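Local atomic coordinates of Moesin/ezrin/radixin homolog 2 (Drosophila melanogaster, PDB entry 7EDR), a protein that is the Drosophila merlin, whose FERM domain probably binds partner proteins near the plasma membrane and, as in its relatives, may help restrain growth. Residues C[100-105]-C[186-191]; C[127-132]-C[154-159]; C[63-68]-C[79-84]; C[249-254]-C[258-263]. One frame throughout, in Å; residues are numbered along the deposited sequence.

In the fold
From the N terminus, contact 3 closes first: the bend 63-68 folds back on strand 78-85, a short loop within the ubiquitin-like lobe. Contact 1 then joins helix 99-114 to helix 187-198 and closes a much longer loop through the helical central lobe. Contact 2 is contained in that loop, where helix 122-137 meets the turn at 154-159. The two touch where Val-190 packs on Tyr-131, and contact 1 also reaches contact 3 through Leu-104 against Phe-83, which joins the first two lobes. Contact 4 follows in series, a hairpin in the PH-like lobe whose nearest atoms remain about 15 Å from those of contact 3.

Contact 1 of 4, residues C[100-105]-C[186-191]; sequences ITQHLF and TRDEVE
His-103 and Glu-191 meet through a single hydrogen bond between two helices; the axes of the helical segments 100-105 and 187-191 approach to 9.9 Å and are inclined at 55°. The carboxylate comes to the edge of the imidazole, with its carbon CD in the ring plane, and the two planes differ by only 28°. Lying at the ring edge, OE2 accepts the N-H of ND1, though the bond is bent (148°). The separation of ND1 and OE2 refines to 2.4 Å; the value is doubtful at this resolution, but the two groups are placed as a histidine-carboxylate hydrogen bond. The other carboxylate oxygen, OE1, rests 3.5 Å from His-103 CA and so lies against the helix backbone.

Torsions bring the groups together. The imidazole swings away from its own backbone N, while the glutamate runs out straight beyond CG and spans the gap between helices, a length that suits this residue type. Nearby, Gln-102 OE1 comes only to 4.2 Å from Asp-188 OD1, with no bond between these two oxygens, and Gln-102 NE2 is occupied by Leu-96 O.

The start of the second helix is fixed by a capping box: Glu-189 N donates to Thr-186 OG1 at 3.1 Å, and Thr-186 N to Glu-189 OE1 at 3.0 Å. A threonine serves here because its hydroxyl can take over from a missing helical carbonyl.

On its far nitrogen, NE2, the imidazole makes a weak hydrogen bond to Asp-13 OD2. A histidine placed between two carboxylates would probably favour the doubly protonated, positively charged form, strengthening its hold on the largely buried Glu-191.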
# COMPACT_ATOMS: atom_id res chain seq x y z
N ILE C 100 19.62 -9.36 6.74
CA ILE C 100 20.53 -10.13 5.91
C ILE C 100 20.73 -9.44 4.56
O ILE C 100 21.86 -9.36 4.05
CB ILE C 100 20.05 -11.59 5.77
CG1 ILE C 100 21.02 -12.40 4.89
CG2 ILE C 100 18.62 -11.65 5.22
CD1 ILE C 100 22.46 -12.32 5.33
N THR C 101 19.64 -8.91 3.97
CA THR C 101 19.74 -8.17 2.72
C THR C 101 20.64 -6.94 2.87
O THR C 101 21.56 -6.74 2.06
CB THR C 101 18.35 -7.73 2.24
OG1 THR C 101 17.41 -8.81 2.36
CG2 THR C 101 18.42 -7.28 0.78
N GLN C 102 20.37 -6.11 3.89
CA GLN C 102 21.20 -4.92 4.12
C GLN C 102 22.65 -5.29 4.32
O GLN C 102 23.55 -4.66 3.77
CB GLN C 102 20.71 -4.15 5.34
CG GLN C 102 19.26 -3.80 5.27
CD GLN C 102 18.65 -3.43 6.60
OE1 GLN C 102 19.37 -3.25 7.59
NE2 GLN C 102 17.32 -3.31 6.64
N HIS C 103 22.89 -6.34 5.09
CA HIS C 103 24.25 -6.77 5.36
C HIS C 103 24.96 -7.21 4.09
O HIS C 103 26.11 -6.82 3.85
CB HIS C 103 24.22 -7.91 6.38
CG HIS C 103 25.57 -8.36 6.81
ND1 HIS C 103 26.42 -7.54 7.52
CD2 HIS C 103 26.23 -9.52 6.61
CE1 HIS C 103 27.55 -8.19 7.75
NE2 HIS C 103 27.46 -9.40 7.20
N LEU C 104 24.30 -8.02 3.26
CA LEU C 104 24.92 -8.50 2.03
C LEU C 104 25.20 -7.36 1.05
O LEU C 104 26.22 -7.38 0.35
CB LEU C 104 24.04 -9.58 1.40
CG LEU C 104 23.98 -10.95 2.10
CD1 LEU C 104 23.19 -11.95 1.28
CD2 LEU C 104 25.37 -11.50 2.36
N PHE C 105 24.32 -6.34 1.00
CA PHE C 105 24.62 -5.17 0.17
C PHE C 105 25.77 -4.36 0.76
O PHE C 105 26.64 -3.87 0.02
CB PHE C 105 23.38 -4.28 0.01
CG PHE C 105 22.53 -4.62 -1.17
CD1 PHE C 105 22.85 -4.15 -2.45
CD2 PHE C 105 21.40 -5.41 -1.01
CE1 PHE C 105 22.06 -4.47 -3.55
CE2 PHE C 105 20.60 -5.74 -2.12
CZ PHE C 105 20.93 -5.26 -3.38
N THR C 186 23.41 1.07 16.37
CA THR C 186 23.71 -0.34 16.22
C THR C 186 24.54 -0.57 14.96
O THR C 186 24.62 0.28 14.06
CB THR C 186 22.43 -1.16 16.13
OG1 THR C 186 21.78 -0.88 14.88
CG2 THR C 186 21.50 -0.80 17.30
N ARG C 187 25.16 -1.73 14.89
CA ARG C 187 25.99 -2.01 13.73
C ARG C 187 25.15 -2.05 12.47
O ARG C 187 25.54 -1.47 11.44
CB ARG C 187 26.77 -3.30 13.96
CG ARG C 187 27.92 -3.12 14.99
CD ARG C 187 28.05 -4.37 15.85
NE ARG C 187 29.44 -4.76 16.13
CZ ARG C 187 29.98 -4.75 17.35
NH1 ARG C 187 29.26 -4.36 18.40
NH2 ARG C 187 31.25 -5.13 17.51
N ASP C 188 23.95 -2.65 12.53
CA ASP C 188 23.11 -2.69 11.34
C ASP C 188 22.61 -1.30 10.96
O ASP C 188 22.39 -1.02 9.78
CB ASP C 188 21.94 -3.69 11.51
CG ASP C 188 20.76 -3.10 12.29
OD1 ASP C 188 19.90 -2.41 11.68
OD2 ASP C 188 20.66 -3.36 13.51
N GLU C 189 22.45 -0.40 11.94
CA GLU C 189 22.12 0.98 11.59
C GLU C 189 23.27 1.66 10.86
O GLU C 189 23.04 2.45 9.94
CB GLU C 189 21.75 1.77 12.84
CG GLU C 189 20.33 1.53 13.29
CD GLU C 189 20.10 1.91 14.74
OE1 GLU C 189 21.02 2.50 15.35
OE2 GLU C 189 19.00 1.62 15.25
N VAL C 190 24.51 1.38 11.28
CA VAL C 190 25.64 2.02 10.63
C VAL C 190 25.86 1.43 9.24
O VAL C 190 26.24 2.15 8.31
CB VAL C 190 26.89 1.92 11.52
CG1 VAL C 190 28.18 2.26 10.74
CG2 VAL C 190 26.73 2.82 12.75
N GLU C 191 25.58 0.13 9.06
CA GLU C 191 25.58 -0.43 7.71
C GLU C 191 24.63 0.36 6.81
O GLU C 191 25.01 0.78 5.71
CB GLU C 191 25.19 -1.91 7.74
CG GLU C 191 26.31 -2.88 8.16
CD GLU C 191 25.88 -4.35 8.14
OE1 GLU C 191 24.66 -4.61 8.02
OE2 GLU C 191 26.75 -5.25 8.23

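Contact 2 of 4, residues C[127-132]-C[154-159]; sequences LLASYA and ELLPKG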
# COMPACT_ATOMS: atom_id res chain seq x y z
N LEU C 127 34.91 9.02 5.70
CA LEU C 127 33.63 8.80 6.38
C LEU C 127 33.21 7.34 6.28
O LEU C 127 32.89 6.69 7.29
CB LEU C 127 32.57 9.72 5.79
CG LEU C 127 31.13 9.46 6.22
CD1 LEU C 127 31.02 9.53 7.72
CD2 LEU C 127 30.25 10.50 5.61
N LEU C 128 33.22 6.78 5.06
CA LEU C 128 32.89 5.37 4.89
C LEU C 128 33.77 4.50 5.76
O LEU C 128 33.31 3.52 6.36
CB LEU C 128 33.03 4.98 3.42
CG LEU C 128 32.03 5.70 2.50
CD1 LEU C 128 32.30 5.36 1.06
CD2 LEU C 128 30.63 5.30 2.90
N ALA C 129 35.05 4.86 5.86
CA ALA C 129 35.96 4.06 6.66
C ALA C 129 35.58 4.11 8.13
O ALA C 129 35.59 3.08 8.81
CB ALA C 129 37.40 4.52 6.44
N SER C 130 35.20 5.30 8.63
CA SER C 130 34.84 5.41 10.04
C SER C 130 33.56 4.65 10.35
O SER C 130 33.44 4.08 11.45
CB SER C 130 34.72 6.88 10.44
OG SER C 130 33.54 7.47 9.94
N TYR C 131 32.62 4.58 9.40
CA TYR C 131 31.45 3.70 9.54
C TYR C 131 31.86 2.23 9.51
O TYR C 131 31.37 1.42 10.32
CB TYR C 131 30.44 3.96 8.43
CG TYR C 131 29.67 5.26 8.50
CD1 TYR C 131 29.47 5.92 9.70
CD2 TYR C 131 29.13 5.81 7.35
CE1 TYR C 131 28.75 7.12 9.75
CE2 TYR C 131 28.41 6.99 7.40
CZ TYR C 131 28.22 7.64 8.59
OH TYR C 131 27.50 8.82 8.60
N ALA C 132 32.72 1.84 8.57
CA ALA C 132 33.16 0.45 8.53
C ALA C 132 33.76 0.03 9.86
O ALA C 132 33.48 -1.07 10.36
CB ALA C 132 34.16 0.24 7.40
N GLU C 154 43.99 -0.74 4.45
CA GLU C 154 42.86 -1.65 4.30
C GLU C 154 41.51 -0.95 4.38
O GLU C 154 40.49 -1.56 4.04
CB GLU C 154 42.90 -2.73 5.37
CG GLU C 154 44.05 -3.69 5.23
CD GLU C 154 43.87 -4.91 6.12
OE1 GLU C 154 44.09 -4.79 7.34
OE2 GLU C 154 43.48 -5.98 5.58
N LEU C 155 41.47 0.30 4.86
CA LEU C 155 40.23 1.03 5.04
C LEU C 155 39.99 2.05 3.94
O LEU C 155 38.85 2.48 3.75
CB LEU C 155 40.22 1.74 6.41
CG LEU C 155 40.23 0.83 7.65
CD1 LEU C 155 40.68 1.59 8.87
CD2 LEU C 155 38.84 0.22 7.91
N LEU C 156 41.04 2.39 3.19
CA LEU C 156 40.91 3.41 2.19
C LEU C 156 41.27 2.85 0.82
O LEU C 156 42.19 2.02 0.71
CB LEU C 156 41.82 4.60 2.52
CG LEU C 156 41.40 5.32 3.80
CD1 LEU C 156 42.33 6.50 4.12
CD2 LEU C 156 39.93 5.78 3.71
N PRO C 157 40.55 3.26 -0.22
CA PRO C 157 40.99 2.93 -1.59
C PRO C 157 42.43 3.39 -1.82
O PRO C 157 42.83 4.49 -1.42
CB PRO C 157 40.01 3.71 -2.47
CG PRO C 157 38.86 4.04 -1.60
CD PRO C 157 39.35 4.11 -0.19
N LYS C 158 43.22 2.54 -2.48
CA LYS C 158 44.60 2.92 -2.76
C LYS C 158 44.69 4.20 -3.58
O LYS C 158 45.63 4.98 -3.40
CB LYS C 158 45.34 1.78 -3.46
CG LYS C 158 46.78 2.11 -3.76
CD LYS C 158 47.64 0.88 -3.98
CE LYS C 158 49.12 1.25 -3.95
NZ LYS C 158 49.47 2.18 -5.07
N GLY C 159 43.71 4.45 -4.46
CA GLY C 159 43.70 5.70 -5.20
C GLY C 159 43.53 6.92 -4.31
O GLY C 159 43.88 8.03 -4.73
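Ala-129 carries the apolar part of this contact, its methyl group pointing from helix 122-137 at the turn that joins two short helices. Two leucines receive it. Leu-155 offers the base of its side chain, CB lying 4.0 Å from Ala-129 CB, whereas Leu-156 offers a branch end, with CD2 3.9 Å from the same methyl. In Leu-156 the bond from CA runs across the contact, and CG sits beside the backbone N (chi1 -65°), which lets CD2 lean in. The small alanine allows the backbones to come close: the CA atoms of Ala-129 and Leu-155 are 5.5 Å apart.

Polar groups contribute no hydrogen bond between the segments. Leu-155 O merely packs on Ala-129 CB at 3.7 Å. Within the helix, Leu-127 O takes two donors, Tyr-131 N and Ser-130 OG; the hydroxyl arrives in the carbonyl plane on a lone pair at 2.8 Å. Ser-130 OG is also hydrogen-bonded to His-182 NE2. At the end of the turn, Pro-157 occupies the N-cap position, where it needs no backbone N-H, and Lys-158 forms a salt bridge with Asp-162.

Helix 168-179 adds Ile-175 against Ala-129 and Trp-171 against Leu-156. This packing of a helix alanine against leucines of a connecting turn belongs to the all-helical central lobe of the FERM domain, which resembles acyl-CoA-binding protein.

Contact 3 of 4, residues C[63-68]-C[79-84]; sequences KRVRDQ and YVFSFY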
# COMPACT_ATOMS: atom_id res chain seq x y z
N LYS C 63 17.08 -24.12 -16.14
CA LYS C 63 17.92 -25.16 -16.73
C LYS C 63 18.58 -25.98 -15.62
O LYS C 63 18.68 -25.55 -14.47
CB LYS C 63 19.01 -24.56 -17.63
CG LYS C 63 18.49 -23.82 -18.85
CD LYS C 63 17.52 -24.67 -19.62
CE LYS C 63 16.95 -23.92 -20.82
NZ LYS C 63 15.99 -24.80 -21.56
N ARG C 64 19.02 -27.19 -15.98
CA ARG C 64 19.79 -28.02 -15.06
C ARG C 64 21.17 -27.41 -14.82
O ARG C 64 21.80 -26.90 -15.75
CB ARG C 64 19.95 -29.43 -15.61
CG ARG C 64 18.68 -30.26 -15.59
CD ARG C 64 18.81 -31.45 -16.52
NE ARG C 64 17.70 -32.38 -16.35
CZ ARG C 64 17.63 -33.57 -16.95
NH1 ARG C 64 18.61 -33.96 -17.75
NH2 ARG C 64 16.58 -34.36 -16.73
N VAL C 65 21.62 -27.44 -13.57
CA VAL C 65 22.95 -26.90 -13.25
C VAL C 65 24.00 -27.57 -14.12
O VAL C 65 24.93 -26.93 -14.63
CB VAL C 65 23.26 -27.09 -11.75
CG1 VAL C 65 24.61 -26.48 -11.41
CG2 VAL C 65 22.16 -26.51 -10.87
N ARG C 66 23.85 -28.89 -14.29
CA ARG C 66 24.75 -29.70 -15.09
C ARG C 66 24.85 -29.22 -16.54
O ARG C 66 25.87 -29.45 -17.19
CB ARG C 66 24.25 -31.15 -14.98
CG ARG C 66 24.82 -32.15 -15.93
CD ARG C 66 23.78 -33.20 -16.31
NE ARG C 66 23.48 -34.17 -15.25
CZ ARG C 66 22.84 -35.33 -15.45
NH1 ARG C 66 22.44 -35.66 -16.67
NH2 ARG C 66 22.61 -36.15 -14.44
N ASP C 67 23.83 -28.51 -17.03
CA ASP C 67 23.69 -28.17 -18.44
C ASP C 67 24.06 -26.72 -18.76
O ASP C 67 23.66 -26.21 -19.81
CB ASP C 67 22.26 -28.43 -18.92
CG ASP C 67 21.89 -29.89 -18.87
OD1 ASP C 67 20.69 -30.20 -19.01
OD2 ASP C 67 22.81 -30.73 -18.70
N GLN C 68 24.80 -26.05 -17.88
CA GLN C 68 25.02 -24.62 -18.03
C GLN C 68 26.51 -24.29 -18.15
O GLN C 68 26.93 -23.18 -17.82
CB GLN C 68 24.37 -23.84 -16.88
CG GLN C 68 22.85 -24.06 -16.80
CD GLN C 68 22.14 -23.10 -15.84
OE1 GLN C 68 22.37 -21.89 -15.88
NE2 GLN C 68 21.28 -23.64 -14.99
N TYR C 79 31.28 -27.40 -8.50
CA TYR C 79 30.59 -26.25 -9.06
C TYR C 79 30.74 -25.06 -8.11
O TYR C 79 30.23 -25.10 -6.98
CB TYR C 79 29.12 -26.57 -9.30
CG TYR C 79 28.91 -27.65 -10.32
CD1 TYR C 79 29.10 -29.00 -9.99
CD2 TYR C 79 28.53 -27.34 -11.63
CE1 TYR C 79 28.92 -30.00 -10.94
CE2 TYR C 79 28.34 -28.34 -12.59
CZ TYR C 79 28.54 -29.67 -12.24
OH TYR C 79 28.35 -30.65 -13.18
N VAL C 80 31.43 -24.01 -8.56
CA VAL C 80 31.79 -22.87 -7.71
C VAL C 80 31.04 -21.63 -8.17
O VAL C 80 31.23 -21.15 -9.31
CB VAL C 80 33.31 -22.63 -7.72
CG1 VAL C 80 33.65 -21.40 -6.86
CG2 VAL C 80 34.03 -23.86 -7.22
N PHE C 81 30.21 -21.09 -7.29
CA PHE C 81 29.41 -19.92 -7.58
C PHE C 81 29.68 -18.82 -6.56
O PHE C 81 29.97 -19.09 -5.39
CB PHE C 81 27.92 -20.27 -7.56
CG PHE C 81 27.53 -21.36 -8.51
CD1 PHE C 81 27.32 -21.09 -9.85
CD2 PHE C 81 27.36 -22.66 -8.06
CE1 PHE C 81 26.95 -22.09 -10.74
CE2 PHE C 81 26.99 -23.67 -8.94
CZ PHE C 81 26.78 -23.39 -10.28
N SER C 82 29.55 -17.58 -7.02
CA SER C 82 29.46 -16.42 -6.14
C SER C 82 28.01 -15.96 -6.05
O SER C 82 27.32 -15.83 -7.07
CB SER C 82 30.34 -15.29 -6.66
OG SER C 82 31.66 -15.74 -6.82
N PHE C 83 27.55 -15.69 -4.83
CA PHE C 83 26.22 -15.13 -4.58
C PHE C 83 26.36 -13.62 -4.43
O PHE C 83 26.92 -13.13 -3.44
CB PHE C 83 25.62 -15.76 -3.33
CG PHE C 83 24.16 -15.47 -3.14
CD1 PHE C 83 23.21 -16.14 -3.90
CD2 PHE C 83 23.73 -14.55 -2.19
CE1 PHE C 83 21.86 -15.89 -3.71
CE2 PHE C 83 22.38 -14.30 -2.00
CZ PHE C 83 21.45 -14.96 -2.75
N TYR C 84 25.84 -12.88 -5.42
CA TYR C 84 26.01 -11.42 -5.53
C TYR C 84 24.67 -10.74 -5.72
O TYR C 84 23.75 -11.31 -6.32
CB TYR C 84 26.86 -10.99 -6.75
CG TYR C 84 28.32 -11.27 -6.71
CD1 TYR C 84 29.07 -11.00 -5.57
CD2 TYR C 84 28.98 -11.77 -7.84
CE1 TYR C 84 30.46 -11.26 -5.54
CE2 TYR C 84 30.36 -12.02 -7.82
CZ TYR C 84 31.09 -11.76 -6.66
OH TYR C 84 32.45 -12.01 -6.62
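Val-65 reaches both Tyr-79 and Phe-81 with one methyl, CG1. That carbon lies 4.0 Å from Tyr-79 CD2, approaching the tyrosine ring at a slant, and 3.9 Å from Phe-81 CZ, where it comes in at the ring edge near its plane. Because CG1 is turned away from its own backbone N (chi1 -178°), it extends to both rings. A compact branched residue suits this place, since it can touch two aromatic neighbours at once without a long flexible chain. Farther along the tyrosine, OH lies 4.2 Å from Arg-66 CA, a plain packing contact.

The rings sit two residues apart on strand 78-85, so both project from the same side of it. Each has CG beside the backbone N, and they point in together toward Val-65. This strand is central in the mixed sheet of the ubiquitin-like lobe, with strand order 2-1-5-3-4, and a short 3-10 turn in the connection leading to the last strand is a recognised element of that fold.

The turn is held by Asp-67 N donating to Arg-64 O at 2.9 Å, to which Gln-68 NE2 adds a weak bond. Gln-68 is tied down further by OE1 to Lys-60 N and by its carbonyl to Tyr-49 OH. Val-65 makes backbone hydrogen bonds with Ala-24, and Arg-66 NE reaches Pro-22 O. Phe-81 is packed by Leu-29 of helix 26-37 and Leu-47 of strand 45-50, while Leu-5 lies against both Val-65 and Tyr-79.

Contact 4 of 4, residues C[249-254]-C[258-263]; sequences RHVSFD and FTIRLV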
# COMPACT_ATOMS: atom_id res chain seq x y z
N ARG C 249 10.26 0.83 -24.70
CA ARG C 249 9.25 -0.15 -25.08
C ARG C 249 9.84 -1.54 -25.32
O ARG C 249 9.24 -2.55 -24.93
CB ARG C 249 8.51 0.35 -26.32
CG ARG C 249 7.73 -0.67 -27.14
CD ARG C 249 6.44 -1.05 -26.47
NE ARG C 249 5.62 -1.97 -27.26
CZ ARG C 249 4.73 -2.83 -26.75
NH1 ARG C 249 4.55 -2.91 -25.43
NH2 ARG C 249 4.03 -3.62 -27.56
N HIS C 250 11.03 -1.60 -25.92
CA HIS C 250 11.57 -2.87 -26.40
C HIS C 250 13.08 -2.75 -26.54
O HIS C 250 13.59 -1.71 -26.98
CB HIS C 250 10.92 -3.27 -27.73
CG HIS C 250 11.09 -4.71 -28.07
ND1 HIS C 250 12.18 -5.19 -28.76
CD2 HIS C 250 10.31 -5.79 -27.81
CE1 HIS C 250 12.07 -6.50 -28.91
NE2 HIS C 250 10.94 -6.89 -28.34
N VAL C 251 13.80 -3.81 -26.17
CA VAL C 251 15.25 -3.86 -26.27
C VAL C 251 15.63 -5.18 -26.93
O VAL C 251 15.16 -6.24 -26.52
CB VAL C 251 15.94 -3.75 -24.89
CG1 VAL C 251 17.41 -4.18 -24.99
CG2 VAL C 251 15.85 -2.33 -24.34
N SER C 252 16.48 -5.11 -27.96
CA SER C 252 16.90 -6.32 -28.67
C SER C 252 18.25 -6.12 -29.34
O SER C 252 18.68 -5.00 -29.62
CB SER C 252 15.86 -6.76 -29.71
OG SER C 252 15.71 -5.80 -30.74
N PHE C 253 18.91 -7.24 -29.61
CA PHE C 253 20.16 -7.22 -30.35
C PHE C 253 20.13 -8.34 -31.39
O PHE C 253 19.50 -9.39 -31.18
CB PHE C 253 21.41 -7.38 -29.43
CG PHE C 253 21.58 -8.77 -28.89
CD1 PHE C 253 21.02 -9.13 -27.67
CD2 PHE C 253 22.28 -9.73 -29.61
CE1 PHE C 253 21.15 -10.41 -27.17
CE2 PHE C 253 22.42 -11.02 -29.12
CZ PHE C 253 21.86 -11.36 -27.89
N ASP C 254 20.80 -8.09 -32.52
CA ASP C 254 21.11 -9.13 -33.49
C ASP C 254 22.59 -9.03 -33.79
O ASP C 254 23.04 -8.02 -34.34
CB ASP C 254 20.30 -8.99 -34.78
CG ASP C 254 20.77 -9.95 -35.88
OD1 ASP C 254 20.81 -9.52 -37.05
OD2 ASP C 254 21.10 -11.13 -35.60
N PHE C 258 22.53 -3.51 -31.22
CA PHE C 258 21.38 -3.34 -30.34
C PHE C 258 20.39 -2.37 -30.96
O PHE C 258 20.77 -1.31 -31.46
CB PHE C 258 21.80 -2.83 -28.96
CG PHE C 258 22.02 -3.92 -27.94
CD1 PHE C 258 20.98 -4.33 -27.13
CD2 PHE C 258 23.25 -4.54 -27.83
CE1 PHE C 258 21.17 -5.35 -26.20
CE2 PHE C 258 23.46 -5.55 -26.90
CZ PHE C 258 22.42 -5.96 -26.09
N THR C 259 19.11 -2.74 -30.92
CA THR C 259 18.02 -1.86 -31.29
C THR C 259 17.17 -1.57 -30.07
O THR C 259 16.73 -2.49 -29.37
CB THR C 259 17.16 -2.45 -32.40
OG1 THR C 259 17.98 -2.81 -33.52
CG2 THR C 259 16.11 -1.43 -32.82
N ILE C 260 16.92 -0.29 -29.82
CA ILE C 260 16.13 0.16 -28.68
C ILE C 260 14.96 0.97 -29.21
O ILE C 260 15.16 1.99 -29.88
CB ILE C 260 16.98 0.98 -27.70
CG1 ILE C 260 17.90 0.03 -26.94
CG2 ILE C 260 16.08 1.78 -26.76
CD1 ILE C 260 18.98 0.73 -26.24
N ARG C 261 13.75 0.49 -28.92
CA ARG C 261 12.53 1.16 -29.32
C ARG C 261 11.94 1.85 -28.10
O ARG C 261 11.89 1.27 -27.01
CB ARG C 261 11.52 0.18 -29.92
CG ARG C 261 12.17 -0.83 -30.87
CD ARG C 261 11.20 -1.38 -31.92
NE ARG C 261 10.30 -2.40 -31.40
CZ ARG C 261 9.08 -2.17 -30.91
NH1 ARG C 261 8.34 -3.18 -30.46
NH2 ARG C 261 8.58 -0.92 -30.88
N LEU C 262 11.50 3.09 -28.28
CA LEU C 262 10.93 3.88 -27.21
C LEU C 262 9.41 3.78 -27.23
O LEU C 262 8.80 3.48 -28.25
CB LEU C 262 11.37 5.33 -27.33
CG LEU C 262 12.88 5.54 -27.36
CD1 LEU C 262 13.15 6.99 -27.55
CD2 LEU C 262 13.51 5.09 -26.06
N VAL C 263 8.82 4.05 -26.06
CA VAL C 263 7.36 3.98 -25.92
C VAL C 263 6.68 4.96 -26.87
O VAL C 263 5.68 4.63 -27.51
CB VAL C 263 6.96 4.25 -24.46
CG1 VAL C 263 5.46 4.50 -24.35
CG2 VAL C 263 7.39 3.08 -23.58
O HOH W 1 14.12 -3.80 -29.99
O HOH W 2 19.43 -5.18 -33.51
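A beta hairpin of the PH-like third lobe pairs strand 248-254 with strand 257-262, and its open end carries a classic beta bulge. There Arg-249 and His-250 both face Arg-261, whose carbonyl O accepts from Arg-249 N at 2.9 Å and from His-250 N at 3.2 Å, both arriving from the same face of the carbonyl plane. Arg-261 N returns a bond to His-250 O. Toward the turn, Ser-252 and Thr-259 form the next hydrogen-bonded pair, each backbone N donating to the partner's O.

Val-251, Phe-253, Phe-258 and Ile-260 occupy the side turned to helix 277-297. Phe-253 CB stands over the centre of the Phe-258 ring, 3.5 Å from the centroid, a CH-pi contact, while the two rings are inclined at 43°. The backbone sets CB over the Phe-258 ring, and a chi1 of 73° carries the Phe-253 ring into the position between its backbone N and carbonyl carbon. Val-251 CG1 meets the edge of the same Phe-258 ring at CE1, 4.1 Å away; such apolar residues suit a face covered by Leu-284 and Ile-283.

Polar side chains take the other side. The Arg-261 guanidinium bends back at chi3 to lie over His-250 CB, nearly parallel to the imidazole (planes 17° apart). A water is hydrogen-bonded to His-250 ND1, Ser-252 OG and Thr-259 O, tying both strands together. A second water joins Thr-259 OG1, at 2.8 Å, to Asp-254 N by a weak bond.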